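Long-range contacts in uracil-dna glycosylase (Deinococcus radiodurans, PDB 4UQM), which belongs to the uracil-DNA glycosylase superfamily, is built round a four-stranded parallel beta sheet flanked by helices, and is seen here bound to DNA: residues 167-172 / 191-196; 175-180 / 225-230; 112-117 / 218-223. The protein carries 1 engineered substitution. One frame throughout, in Å; residues are numbered along the deposited sequence.

Contact 1: 167-172 / 191-196; sequences VIKAVN and KKLITG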
ATOM      1  N   VAL A 167       2.230   7.085  -8.938  1.00 18.34           N
ATOM      2  CA  VAL A 167       3.090   6.090  -8.281  1.00 18.81           C
ATOM      3  C   VAL A 167       3.056   4.769  -9.053  1.00 19.19           C
ATOM      4  O   VAL A 167       4.100   4.209  -9.387  1.00 19.10           O
ATOM      5  CB  VAL A 167       2.700   5.889  -6.818  1.00 17.96           C
ATOM      6  CG1 VAL A 167       3.463   4.722  -6.180  1.00 16.58           C
ATOM      7  CG2 VAL A 167       2.894   7.165  -5.988  1.00 18.83           C
ATOM      8  N   ILE A 168       1.857   4.307  -9.385  1.00 18.53           N
ATOM      9  CA  ILE A 168       1.647   3.097 -10.211  0.50 19.38           C
ATOM     10  C   ILE A 168       2.390   3.228 -11.525  1.00 18.50           C
ATOM     11  O   ILE A 168       3.096   2.317 -11.942  1.00 19.13           O
ATOM     12  CB  ILE A 168       0.148   2.897 -10.530  0.50 18.83           C
ATOM     13  CG1 ILE A 168      -0.634   2.436  -9.288  0.50 18.54           C
ATOM     14  CG2 ILE A 168      -0.056   1.936 -11.719  0.50 18.33           C
ATOM     15  CD1 ILE A 168      -0.411   0.983  -8.929  0.50 19.32           C
ATOM     16  N   LYS A 169       2.228   4.372 -12.210  1.00 19.85           N
ATOM     17  CA  LYS A 169       2.904   4.597 -13.472  1.00 20.32           C
ATOM     18  C   LYS A 169       4.430   4.546 -13.343  1.00 21.24           C
ATOM     19  O   LYS A 169       5.088   4.001 -14.227  1.00 20.35           O
ATOM     20  CB  LYS A 169       2.464   5.922 -14.125  1.00 21.57           C
ATOM     21  CG  LYS A 169       1.022   5.811 -14.685  1.00 25.17           C
ATOM     22  CD  LYS A 169       0.577   7.128 -15.288  1.00 30.65           C
ATOM     23  CE  LYS A 169      -0.952   7.330 -15.306  1.00 31.23           C
ATOM     24  NZ  LYS A 169      -1.387   8.711 -15.668  1.00 36.56           N
ATOM     25  N   ALA A 170       4.987   5.100 -12.254  1.00 19.75           N
ATOM     26  CA  ALA A 170       6.448   5.080 -12.085  1.00 21.87           C
ATOM     27  C   ALA A 170       6.974   3.649 -11.906  1.00 20.68           C
ATOM     28  O   ALA A 170       8.029   3.268 -12.451  1.00 21.79           O
ATOM     29  CB  ALA A 170       6.838   5.902 -10.893  1.00 21.44           C
ATOM     30  N   VAL A 171       6.243   2.851 -11.128  1.00 19.35           N
ATOM     31  CA  VAL A 171       6.594   1.438 -10.950  1.00 19.27           C
ATOM     32  C   VAL A 171       6.400   0.682 -12.261  1.00 20.56           C
ATOM     33  O   VAL A 171       7.252  -0.120 -12.627  1.00 21.09           O
ATOM     34  CB  VAL A 171       5.763   0.826  -9.815  1.00 19.09           C
ATOM     35  CG1 VAL A 171       6.067  -0.631  -9.648  1.00 19.54           C
ATOM     36  CG2 VAL A 171       6.066   1.561  -8.490  1.00 19.10           C
ATOM     37  N   ASN A 172       5.299   0.940 -12.983  1.00 19.73           N
ATOM     38  CA  ASN A 172       5.067   0.252 -14.261  1.00 21.36           C
ATOM     39  C   ASN A 172       6.155   0.514 -15.306  1.00 22.59           C
ATOM     40  O   ASN A 172       6.465  -0.325 -16.154  1.00 22.60           O
ATOM     41  CB  ASN A 172       3.741   0.729 -14.823  1.00 20.69           C
ATOM     42  CG  ASN A 172       3.389   0.056 -16.110  1.00 22.87           C
ATOM     43  OD1 ASN A 172       3.136  -1.152 -16.140  1.00 22.52           O
ATOM     44  ND2 ASN A 172       3.355   0.808 -17.182  1.00 23.79           N
ATOM     45  N   LYS A 191      -5.868  -0.993 -12.638  1.00 20.80           N
ATOM     46  CA  LYS A 191      -5.405  -2.118 -13.485  1.00 21.17           C
ATOM     47  C   LYS A 191      -5.004  -1.712 -14.891  1.00 21.87           C
ATOM     48  O   LYS A 191      -4.006  -2.179 -15.379  1.00 23.32           O
ATOM     49  CB  LYS A 191      -6.457  -3.220 -13.538  1.00 23.30           C
ATOM     50  CG  LYS A 191      -6.008  -4.442 -14.317  1.00 25.47           C
ATOM     51  CD  LYS A 191      -7.109  -5.469 -14.279  1.00 28.10           C
ATOM     52  CE  LYS A 191      -6.795  -6.678 -15.120  1.00 29.78           C
ATOM     53  NZ  LYS A 191      -8.090  -7.406 -15.268  1.00 36.07           N
ATOM     54  N   LYS A 192      -5.782  -0.840 -15.535  1.00 22.47           N
ATOM     55  CA  LYS A 192      -5.475  -0.366 -16.876  1.00 25.29           C
ATOM     56  C   LYS A 192      -4.129   0.340 -17.065  1.00 24.20           C
ATOM     57  O   LYS A 192      -3.616   0.409 -18.185  1.00 26.17           O
ATOM     58  CB  LYS A 192      -6.604   0.552 -17.409  1.00 28.01           C
ATOM     59  CG  LYS A 192      -6.753   1.877 -16.686  1.00 31.04           C
ATOM     60  CD  LYS A 192      -7.649   2.859 -17.437  1.00 34.50           C
ATOM     61  CE  LYS A 192      -6.805   3.759 -18.343  1.00 38.89           C
ATOM     62  NZ  LYS A 192      -7.551   4.669 -19.236  1.00 46.73           N
ATOM     63  N   LEU A 193      -3.566   0.836 -15.960  1.00 23.51           N
ATOM     64  CA  LEU A 193      -2.275   1.522 -16.017  1.00 22.65           C
ATOM     65  C   LEU A 193      -1.119   0.537 -16.065  1.00 22.99           C
ATOM     66  O   LEU A 193       0.022   0.958 -16.332  1.00 24.56           O
ATOM     67  CB  LEU A 193      -2.100   2.393 -14.755  1.00 23.85           C
ATOM     68  CG  LEU A 193      -3.156   3.485 -14.584  1.00 25.61           C
ATOM     69  CD1 LEU A 193      -2.914   4.226 -13.280  1.00 24.94           C
ATOM     70  CD2 LEU A 193      -3.258   4.390 -15.786  1.00 28.20           C
ATOM     71  N   ILE A 194      -1.356  -0.730 -15.697  1.00 21.77           N
ATOM     72  CA  ILE A 194      -0.294  -1.725 -15.611  1.00 22.67           C
ATOM     73  C   ILE A 194      -0.118  -2.440 -16.979  1.00 23.65           C
ATOM     74  O   ILE A 194      -0.701  -3.462 -17.281  1.00 25.95           O
ATOM     75  CB  ILE A 194      -0.496  -2.676 -14.434  1.00 20.90           C
ATOM     76  CG1 ILE A 194      -0.632  -1.848 -13.127  1.00 22.10           C
ATOM     77  CG2 ILE A 194       0.701  -3.618 -14.335  1.00 24.55           C
ATOM     78  CD1 ILE A 194      -1.435  -2.531 -12.088  1.00 22.99           C
ATOM     79  N   THR A 195       0.660  -1.816 -17.835  1.00 24.82           N
ATOM     80  CA  THR A 195       0.864  -2.265 -19.209  1.00 25.53           C
ATOM     81  C   THR A 195       2.225  -2.879 -19.454  1.00 26.00           C
ATOM     82  O   THR A 195       2.465  -3.445 -20.531  1.00 27.44           O
ATOM     83  CB  THR A 195       0.795  -1.040 -20.130  1.00 26.63           C
ATOM     84  OG1 THR A 195       1.783  -0.086 -19.698  1.00 26.68           O
ATOM     85  CG2 THR A 195      -0.551  -0.399 -20.078  1.00 27.65           C
ATOM     86  N   GLY A 196       3.140  -2.783 -18.494  1.00 25.32           N
ATOM     87  CA  GLY A 196       4.497  -3.284 -18.742  1.00 27.05           C
ATOM     88  C   GLY A 196       4.511  -4.773 -19.070  1.00 27.25           C
ATOM     89  O   GLY A 196       3.866  -5.562 -18.343  1.00 26.90           O
TER

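Contact 2: 175-180 / 225-230; sequences EERVVF and NEALEK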
ATOM      1  N   GLU A 175      11.585  -1.872 -15.890  1.00 26.88           N
ATOM      2  CA  GLU A 175      11.751  -2.955 -16.855  1.00 28.77           C
ATOM      3  C   GLU A 175      11.623  -4.328 -16.187  1.00 27.77           C
ATOM      4  O   GLU A 175      10.954  -5.211 -16.714  1.00 31.96           O
ATOM      5  CB  GLU A 175      13.060  -2.759 -17.647  1.00 31.40           C
ATOM      6  CG  GLU A 175      13.020  -1.419 -18.414  1.00 36.42           C
ATOM      7  CD  GLU A 175      14.297  -0.968 -19.118  1.00 39.95           C
ATOM      8  OE1 GLU A 175      15.387  -0.868 -18.461  1.00 43.89           O
ATOM      9  OE2 GLU A 175      14.172  -0.608 -20.330  1.00 45.33           O
ATOM     10  N   GLU A 176      12.188  -4.465 -15.005  1.00 28.80           N
ATOM     11  CA  GLU A 176      12.138  -5.752 -14.294  1.00 28.35           C
ATOM     12  C   GLU A 176      10.782  -5.990 -13.694  1.00 25.45           C
ATOM     13  O   GLU A 176      10.142  -5.055 -13.250  1.00 24.70           O
ATOM     14  CB  GLU A 176      13.182  -5.865 -13.205  1.00 30.77           C
ATOM     15  CG  GLU A 176      13.637  -7.317 -13.069  1.00 34.74           C
ATOM     16  CD  GLU A 176      14.946  -7.478 -12.330  1.00 36.65           C
ATOM     17  OE1 GLU A 176      15.376  -6.472 -11.692  1.00 43.97           O
ATOM     18  OE2 GLU A 176      15.542  -8.591 -12.403  1.00 41.55           O
ATOM     19  N   ARG A 177      10.366  -7.254 -13.720  1.00 25.77           N
ATOM     20  CA  ARG A 177       9.064  -7.652 -13.222  1.00 23.85           C
ATOM     21  C   ARG A 177       8.712  -7.093 -11.841  1.00 22.80           C
ATOM     22  O   ARG A 177       9.435  -7.244 -10.844  1.00 23.09           O
ATOM     23  CB  ARG A 177       8.963  -9.184 -13.133  1.00 25.12           C
ATOM     24  CG  ARG A 177       7.658  -9.653 -12.502  1.00 24.88           C
ATOM     25  CD  ARG A 177       7.351 -11.075 -12.850  1.00 24.15           C
ATOM     26  NE  ARG A 177       6.925 -11.254 -14.256  1.00 25.01           N
ATOM     27  CZ  ARG A 177       6.523 -12.409 -14.759  1.00 26.01           C
ATOM     28  NH1 ARG A 177       6.649 -13.542 -14.055  1.00 27.25           N
ATOM     29  NH2 ARG A 177       6.074 -12.474 -16.008  1.00 28.03           N
ATOM     30  N   VAL A 178       7.539  -6.502 -11.770  1.00 21.95           N
ATOM     31  CA  VAL A 178       6.862  -6.155 -10.547  1.00 21.22           C
ATOM     32  C   VAL A 178       5.521  -6.873 -10.527  1.00 20.23           C
ATOM     33  O   VAL A 178       4.790  -6.934 -11.549  1.00 20.73           O
ATOM     34  CB  VAL A 178       6.662  -4.632 -10.444  1.00 20.01           C
ATOM     35  CG1 VAL A 178       5.864  -4.288  -9.246  1.00 19.24           C
ATOM     36  CG2 VAL A 178       8.026  -3.952 -10.383  1.00 20.83           C
ATOM     37  N   VAL A 179       5.189  -7.419  -9.373  1.00 18.23           N
ATOM     38  CA  VAL A 179       3.856  -7.963  -9.136  1.00 18.27           C
ATOM     39  C   VAL A 179       3.008  -6.934  -8.437  1.00 18.38           C
ATOM     40  O   VAL A 179       3.343  -6.478  -7.327  1.00 18.16           O
ATOM     41  CB  VAL A 179       3.940  -9.279  -8.337  1.00 18.35           C
ATOM     42  CG1 VAL A 179       2.541  -9.865  -8.090  1.00 19.50           C
ATOM     43  CG2 VAL A 179       4.889 -10.318  -8.957  1.00 19.74           C
ATOM     44  N   PHE A 180       1.901  -6.576  -9.044  1.00 17.81           N
ATOM     45  CA  PHE A 180       0.932  -5.673  -8.483  1.00 17.86           C
ATOM     46  C   PHE A 180      -0.230  -6.460  -7.933  1.00 17.23           C
ATOM     47  O   PHE A 180      -0.891  -7.192  -8.692  1.00 18.93           O
ATOM     48  CB  PHE A 180       0.404  -4.721  -9.568  1.00 17.24           C
ATOM     49  CG  PHE A 180       1.450  -3.798 -10.191  1.00 17.92           C
ATOM     50  CD1 PHE A 180       2.360  -4.253 -11.141  1.00 20.44           C
ATOM     51  CD2 PHE A 180       1.489  -2.459  -9.835  1.00 18.29           C
ATOM     52  CE1 PHE A 180       3.243  -3.380 -11.745  1.00 19.56           C
ATOM     53  CE2 PHE A 180       2.407  -1.562 -10.415  1.00 18.86           C
ATOM     54  CZ  PHE A 180       3.291  -2.042 -11.364  1.00 19.88           C
ATOM     55  N   ASN A 225       5.006 -15.064  -5.459  1.00 19.13           N
ATOM     56  CA  ASN A 225       6.311 -15.679  -5.400  1.00 20.73           C
ATOM     57  C   ASN A 225       6.625 -16.502  -6.637  1.00 22.44           C
ATOM     58  O   ASN A 225       7.758 -16.470  -7.136  1.00 22.99           O
ATOM     59  CB  ASN A 225       6.505 -16.471  -4.128  1.00 20.55           C
ATOM     60  CG  ASN A 225       6.794 -15.575  -2.945  1.00 20.70           C
ATOM     61  OD1 ASN A 225       6.999 -14.387  -3.105  1.00 21.72           O
ATOM     62  ND2 ASN A 225       6.828 -16.153  -1.752  1.00 21.83           N
ATOM     63  N   GLU A 226       5.619 -17.163  -7.188  1.00 23.09           N
ATOM     64  CA  GLU A 226       5.849 -17.927  -8.404  1.00 23.93           C
ATOM     65  C   GLU A 226       6.204 -16.991  -9.578  1.00 23.73           C
ATOM     66  O   GLU A 226       7.144 -17.253 -10.321  1.00 24.57           O
ATOM     67  CB  GLU A 226       4.630 -18.791  -8.694  1.00 26.62           C
ATOM     68  CG  GLU A 226       4.726 -19.618  -9.976  1.00 30.69           C
ATOM     69  CD  GLU A 226       3.535 -20.547 -10.193  1.00 28.81           C
ATOM     70  OE1 GLU A 226       2.606 -20.551  -9.322  1.00 45.44           O
ATOM     71  OE2 GLU A 226       3.532 -21.291 -11.210  1.00 44.22           O
ATOM     72  N   ALA A 227       5.485 -15.872  -9.688  1.00 22.51           N
ATOM     73  CA  ALA A 227       5.799 -14.894 -10.725  1.00 23.41           C
ATOM     74  C   ALA A 227       7.210 -14.305 -10.562  1.00 23.16           C
ATOM     75  O   ALA A 227       7.939 -14.100 -11.546  1.00 23.74           O
ATOM     76  CB  ALA A 227       4.752 -13.780 -10.755  1.00 23.62           C
ATOM     77  N   LEU A 228       7.571 -13.934  -9.332  1.00 22.52           N
ATOM     78  CA  LEU A 228       8.917 -13.394  -9.098  1.00 23.49           C
ATOM     79  C   LEU A 228       9.966 -14.412  -9.500  1.00 25.70           C
ATOM     80  O   LEU A 228      10.920 -14.090 -10.201  1.00 27.15           O
ATOM     81  CB  LEU A 228       9.100 -12.975  -7.656  1.00 22.44           C
ATOM     82  CG  LEU A 228       8.261 -11.754  -7.233  1.00 22.03           C
ATOM     83  CD1 LEU A 228       8.236 -11.571  -5.726  1.00 22.33           C
ATOM     84  CD2 LEU A 228       8.765 -10.512  -7.957  1.00 22.20           C
ATOM     85  N   GLU A 229       9.763 -15.658  -9.066  1.00 25.04           N
ATOM     86  CA  GLU A 229      10.758 -16.688  -9.330  1.00 26.82           C
ATOM     87  C   GLU A 229      10.919 -16.948 -10.808  1.00 29.80           C
ATOM     88  O   GLU A 229      12.054 -17.087 -11.292  1.00 27.05           O
ATOM     89  CB  GLU A 229      10.349 -17.952  -8.612  1.00 25.89           C
ATOM     90  CG  GLU A 229      10.590 -17.859  -7.132  1.00 27.08           C
ATOM     91  CD  GLU A 229       9.812 -18.902  -6.330  1.00 29.71           C
ATOM     92  OE1 GLU A 229       9.213 -19.785  -6.932  1.00 34.45           O
ATOM     93  OE2 GLU A 229       9.684 -18.786  -5.101  1.00 33.16           O
ATOM     94  N   LYS A 230       9.822 -16.961 -11.546  1.00 29.27           N
ATOM     95  CA  LYS A 230       9.902 -17.193 -12.997  1.00 30.56           C
ATOM     96  C   LYS A 230      10.638 -16.075 -13.747  1.00 30.94           C
ATOM     97  O   LYS A 230      11.190 -16.320 -14.822  1.00 36.84           O
ATOM     98  CB  LYS A 230       8.518 -17.408 -13.610  1.00 32.41           C
ATOM     99  CG  LYS A 230       7.756 -18.606 -13.051  1.00 35.80           C
ATOM    100  CD  LYS A 230       8.271 -19.967 -13.468  1.00 40.92           C
ATOM    101  CE  LYS A 230       7.534 -21.067 -12.698  1.00 37.09           C
ATOM    102  NZ  LYS A 230       6.049 -21.010 -12.947  1.00 44.09           N
TER

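Contact 3: 112-117 / 218-223; sequences YKELTE and TRPFSK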
ATOM      1  N   TYR A 112      -3.466 -12.628   7.460  1.00 16.83           N
ATOM      2  CA  TYR A 112      -2.770 -13.732   8.170  1.00 18.17           C
ATOM      3  C   TYR A 112      -3.450 -15.094   7.938  1.00 19.63           C
ATOM      4  O   TYR A 112      -2.761 -16.113   7.758  1.00 20.63           O
ATOM      5  CB  TYR A 112      -2.655 -13.450   9.653  1.00 18.15           C
ATOM      6  CG  TYR A 112      -1.654 -12.380  10.088  1.00 18.75           C
ATOM      7  CD1 TYR A 112      -0.765 -11.769   9.182  1.00 18.17           C
ATOM      8  CD2 TYR A 112      -1.622 -11.935  11.408  1.00 18.65           C
ATOM      9  CE1 TYR A 112       0.122 -10.826   9.583  1.00 18.40           C
ATOM     10  CE2 TYR A 112      -0.714 -10.966  11.834  1.00 19.36           C
ATOM     11  CZ  TYR A 112       0.169 -10.412  10.921  1.00 17.82           C
ATOM     12  OH  TYR A 112       1.049  -9.460  11.339  1.00 18.73           O
ATOM     13  N   LYS A 113      -4.781 -15.128   7.909  1.00 19.46           N
ATOM     14  CA  LYS A 113      -5.522 -16.392   7.664  1.00 21.05           C
ATOM     15  C   LYS A 113      -5.200 -16.910   6.284  1.00 20.18           C
ATOM     16  O   LYS A 113      -4.941 -18.113   6.091  1.00 22.19           O
ATOM     17  CB  LYS A 113      -7.062 -16.213   7.821  1.00 21.75           C
ATOM     18  CG  LYS A 113      -7.552 -16.074   9.250  1.00 23.39           C
ATOM     19  CD  LYS A 113      -9.063 -15.817   9.334  1.00 28.86           C
ATOM     20  CE  LYS A 113      -9.410 -14.703  10.289  1.00 31.94           C
ATOM     21  NZ  LYS A 113     -10.867 -14.407  10.360  1.00 36.13           N
ATOM     22  N   GLU A 114      -5.208 -16.026   5.294  1.00 18.96           N
ATOM     23  CA  GLU A 114      -4.937 -16.414   3.941  1.00 19.52           C
ATOM     24  C   GLU A 114      -3.463 -16.872   3.772  1.00 19.59           C
ATOM     25  O   GLU A 114      -3.183 -17.895   3.109  1.00 20.65           O
ATOM     26  CB  GLU A 114      -5.301 -15.280   2.984  1.00 18.86           C
ATOM     27  CG  GLU A 114      -5.056 -15.611   1.519  1.00 20.28           C
ATOM     28  CD  GLU A 114      -5.966 -16.664   0.947  1.00 22.41           C
ATOM     29  OE1 GLU A 114      -7.024 -16.952   1.539  1.00 23.12           O
ATOM     30  OE2 GLU A 114      -5.619 -17.194  -0.158  1.00 23.18           O
ATOM     31  N   LEU A 115      -2.521 -16.141   4.365  1.00 19.13           N
ATOM     32  CA  LEU A 115      -1.089 -16.556   4.388  1.00 19.14           C
ATOM     33  C   LEU A 115      -0.892 -17.923   5.014  1.00 20.00           C
ATOM     34  O   LEU A 115      -0.126 -18.728   4.499  1.00 20.94           O
ATOM     35  CB  LEU A 115      -0.275 -15.514   5.157  1.00 18.90           C
ATOM     36  CG  LEU A 115       0.234 -14.338   4.334  1.00 18.81           C
ATOM     37  CD1 LEU A 115       0.720 -13.223   5.238  1.00 19.79           C
ATOM     38  CD2 LEU A 115       1.372 -14.787   3.388  1.00 20.23           C
ATOM     39  N   THR A 116      -1.605 -18.192   6.109  1.00 20.22           N
ATOM     40  CA  THR A 116      -1.503 -19.472   6.806  1.00 22.02           C
ATOM     41  C   THR A 116      -1.910 -20.609   5.866  1.00 23.74           C
ATOM     42  O   THR A 116      -1.255 -21.643   5.863  1.00 25.93           O
ATOM     43  CB  THR A 116      -2.362 -19.448   8.079  1.00 22.57           C
ATOM     44  OG1 THR A 116      -1.808 -18.481   8.977  1.00 22.48           O
ATOM     45  CG2 THR A 116      -2.400 -20.825   8.798  1.00 25.62           C
ATOM     46  N   GLU A 117      -2.905 -20.398   5.006  1.00 24.06           N
ATOM     47  CA  GLU A 117      -3.305 -21.423   4.079  1.00 25.09           C
ATOM     48  C   GLU A 117      -2.470 -21.443   2.805  1.00 26.29           C
ATOM     49  O   GLU A 117      -2.285 -22.503   2.228  1.00 27.48           O
ATOM     50  CB  GLU A 117      -4.778 -21.256   3.719  1.00 25.70           C
ATOM     51  CG  GLU A 117      -5.729 -21.377   4.886  1.00 30.29           C
ATOM     52  CD  GLU A 117      -5.530 -22.627   5.750  1.00 33.93           C
ATOM     53  OE1 GLU A 117      -5.568 -23.757   5.225  1.00 38.19           O
ATOM     54  OE2 GLU A 117      -5.302 -22.481   6.986  1.00 37.59           O
ATOM     55  N   THR A 218      -7.850 -16.704  -2.766  1.00 21.55           N
ATOM     56  CA  THR A 218      -7.283 -16.138  -3.966  1.00 21.36           C
ATOM     57  C   THR A 218      -5.755 -16.339  -4.065  1.00 21.29           C
ATOM     58  O   THR A 218      -5.165 -16.095  -5.126  1.00 23.16           O
ATOM     59  CB  THR A 218      -7.628 -14.651  -4.097  1.00 22.04           C
ATOM     60  OG1 THR A 218      -7.180 -13.940  -2.937  1.00 22.01           O
ATOM     61  CG2 THR A 218      -9.159 -14.508  -4.272  1.00 23.62           C
ATOM     62  N   ARG A 219      -5.131 -16.807  -2.986  1.00 21.61           N
ATOM     63  CA  ARG A 219      -3.692 -17.202  -3.014  1.00 21.78           C
ATOM     64  C   ARG A 219      -2.746 -16.185  -3.614  1.00 20.12           C
ATOM     65  O   ARG A 219      -1.920 -16.523  -4.429  1.00 21.35           O
ATOM     66  CB  ARG A 219      -3.574 -18.529  -3.764  1.00 23.80           C
ATOM     67  CG  ARG A 219      -4.336 -19.638  -3.064  1.00 26.14           C
ATOM     68  CD  ARG A 219      -3.846 -21.035  -3.463  1.00 29.19           C
ATOM     69  NE  ARG A 219      -2.543 -21.278  -2.824  1.00 27.41           N
ATOM     70  CZ  ARG A 219      -1.719 -22.299  -2.986  1.00 29.74           C
ATOM     71  NH1 ARG A 219      -2.017 -23.330  -3.761  1.00 35.07           N
ATOM     72  NH2 ARG A 219      -0.566 -22.279  -2.327  1.00 29.63           N
ATOM     73  N   PRO A 220      -2.821 -14.934  -3.170  1.00 19.57           N
ATOM     74  CA  PRO A 220      -2.024 -13.914  -3.841  1.00 19.18           C
ATOM     75  C   PRO A 220      -0.515 -14.056  -3.508  1.00 18.44           C
ATOM     76  O   PRO A 220       0.335 -13.608  -4.263  1.00 19.07           O
ATOM     77  CB  PRO A 220      -2.613 -12.626  -3.290  1.00 18.93           C
ATOM     78  CG  PRO A 220      -3.112 -12.994  -1.929  1.00 18.67           C
ATOM     79  CD  PRO A 220      -3.664 -14.366  -2.095  1.00 20.13           C
ATOM     80  N   PHE A 221      -0.212 -14.612  -2.348  1.00 19.08           N
ATOM     81  CA  PHE A 221       1.166 -14.623  -1.797  1.00 17.87           C
ATOM     82  C   PHE A 221       2.016 -15.662  -2.545  1.00 19.73           C
ATOM     83  O   PHE A 221       3.147 -15.369  -3.011  1.00 19.39           O
ATOM     84  CB  PHE A 221       1.130 -14.811  -0.283  1.00 19.57           C
ATOM     85  CG  PHE A 221       0.200 -13.850   0.414  1.00 18.38           C
ATOM     86  CD1 PHE A 221       0.523 -12.481   0.520  1.00 17.79           C
ATOM     87  CD2 PHE A 221      -1.025 -14.283   0.871  1.00 17.84           C
ATOM     88  CE1 PHE A 221      -0.348 -11.574   1.103  1.00 17.27           C
ATOM     89  CE2 PHE A 221      -1.912 -13.359   1.480  1.00 18.80           C
ATOM     90  CZ  PHE A 221      -1.562 -12.010   1.553  1.00 18.42           C
ATOM     91  N   SER A 222       1.434 -16.837  -2.764  1.00 19.99           N
ATOM     92  CA  SER A 222       2.100 -17.846  -3.555  1.00 21.25           C
ATOM     93  C   SER A 222       2.156 -17.468  -5.032  1.00 21.77           C
ATOM     94  O   SER A 222       3.165 -17.700  -5.691  1.00 22.64           O
ATOM     95  CB  SER A 222       1.462 -19.215  -3.371  1.00 22.34           C
ATOM     96  OG  SER A 222       0.127 -19.194  -3.788  1.00 22.79           O
ATOM     97  N   LYS A 223       1.066 -16.926  -5.560  1.00 21.44           N
ATOM     98  CA  LYS A 223       1.075 -16.469  -6.950  1.00 21.63           C
ATOM     99  C   LYS A 223       2.160 -15.417  -7.156  1.00 20.91           C
ATOM    100  O   LYS A 223       2.898 -15.467  -8.130  1.00 21.51           O
ATOM    101  CB  LYS A 223      -0.292 -15.920  -7.359  1.00 21.93           C
ATOM    102  CG  LYS A 223      -1.329 -16.998  -7.520  1.00 24.61           C
ATOM    103  CD  LYS A 223      -2.695 -16.405  -7.718  1.00 25.84           C
ATOM    104  CE  LYS A 223      -3.754 -17.473  -7.906  1.00 28.35           C
ATOM    105  NZ  LYS A 223      -5.103 -16.894  -7.700  1.00 32.07           N
TER

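Contact 1: 167-172 / 191-196
Asn172, on the last turn of its helix, reaches across to the loop 194-196, its CG anti to the backbone N (chi1 -178°). Both ends of the amide are used. Asn172 OD1 accepts from Gly196 N at 2.9 Å, in the carbonyl plane and on a lone pair, while Thr195 N adds a longer, weak bond to the same OD1. On the other end, Asn172 ND2 donates to Thr195 OG1 at 3.1 Å, close to the amide plane. Thr195 turns its hydroxyl between its own N and carbonyl carbon (chi1 57°), which sets OG1 before the amide. Asparagine suits the place because it both accepts and donates; the backbone N-H groups, which can only donate, identify the oxygen end.

One turn earlier, Ile168 and Leu193 cross at about a right angle, with Ile168 CG2 3.7 Å from Leu193 CB. The aliphatic chain of Lys169 extends past the leucine, its CE 3.8 Å from Leu193 CD2, so a surface residue still adds apolar cover.

Ile168 and Ile194 also pack on Phe180 of strand 179-183, and His199, just before strand 200-204, bonds Asn172 O, so the end of helix 160-172 and the loop 191-196 lie together against the sheet.

Contact 2: 175-180 / 225-230
Residues 176-178 run extended into strand 179-183 and come nearest the last turns of helix 220-230 where Arg177 and Leu228 CA atoms stand 7.1 Å apart. Arg177 leaves the backbone with CG anti to N (chi1 175°), then bends at chi3 (-72°) so that its guanidinium meets the helix by its edge. Arg177 NH1 donates to Ala227 O at 2.9 Å, with an N-H...O angle of 160°; the bond lies in both the guanidinium and the carbonyl plane and uses a lone pair of the oxygen. Two residues on, where the strand begins, Val179 points CG2 at the helix, 3.9 Å from Ala227 CB and 4.0 Å from Leu228 CD2. Alanine is small enough to bring the helix backbone close, whereas Leu228 starts away from the strand and swings its branched end back.

The bonded carbonyl belongs to the final turn of the helix, where the dipole and the carbonyls would be expected to give a partly negative end that suits a cationic donor. Arg177 NE is held by Asn198 O, so the guanidinium is fixed from two directions and joins the helix end to the stretch before strand 200-204. Beside the apolar Val179 patch, this bond supplies direction.

Contact 3: 112-117 / 218-223
Glu114 starts with CG anti to its backbone N (chi1 -179°) and then bends at chi2 (68°), which carries the carboxylate across to the start of the opposing helix. Phe221 has CG anti to its carbonyl carbon, so its ring projects toward helix 106-118, into reach of Leu115 and of the Glu114 methylene.

Glu114 OE2 accepts from Arg219 N at 2.9 Å with an N-H...O angle of 148°. The donor stands above the carboxylate plane. Arg219 is the N-cap residue, so the negative charge sits at the N-terminal end of helix 220-230, where the helix dipole would be expected to stabilise it and keep the acid ionised. OE1 is taken by Gly217 N, which leaves the buried carboxylate held at both oxygens by backbone N-H groups. Glutamate is long enough to span this gap.

Leu115 and Phe221 form the apolar half. Leu115 CD2 lies over one ring face in a CH-pi contact, 3.7 Å from the centroid of the Phe221 ring, and the two side chains cross at about a right angle. Leu115 CD2 comes as near as 3.3 Å to Phe221 CG, a tight approach. Pro220 CG lies over the opposite face, toward the rim, so both faces have an aliphatic neighbour, while Glu114 CG meets the ring edge, 3.9 Å from Phe221 CE2. Proline also fits the first turn of a helix, where its missing N-H costs no bond.

Asp118, at the end of helix 106-118, adds a salt bridge to Arg219 NE and a bond to Ser222 OG, and Trp238 meets the Phe221 ring edge-to-face. Pro220 also packs on Ile202, tying helices 106-118 and 220-230 to the edge strand 200-204, while Lys113 packs on a sugar of the bound DNA.

Overall arrangement
Along the chain the segments run 112-117, 167-172, 175-180, 191-196, 218-223 and 225-230, so contact 2 crosses both of the others, while contact 1 lies wholly between the two halves of contact 3. Contacts 2 and 3 share helix 220-230: its start meets helix 106-118 and its end meets the lead-in to strand 179-183, with centres about 16 Å apart. Contacts 1 and 2 touch directly, where Phe180 packs on Val171 and Ile194, and their centres are about 14 Å apart. Contacts 1 and 3 do not touch; their centres are about 24 Å apart. Together they fasten helices and loops to the parallel sheet, with contact 3 nearest the DNA.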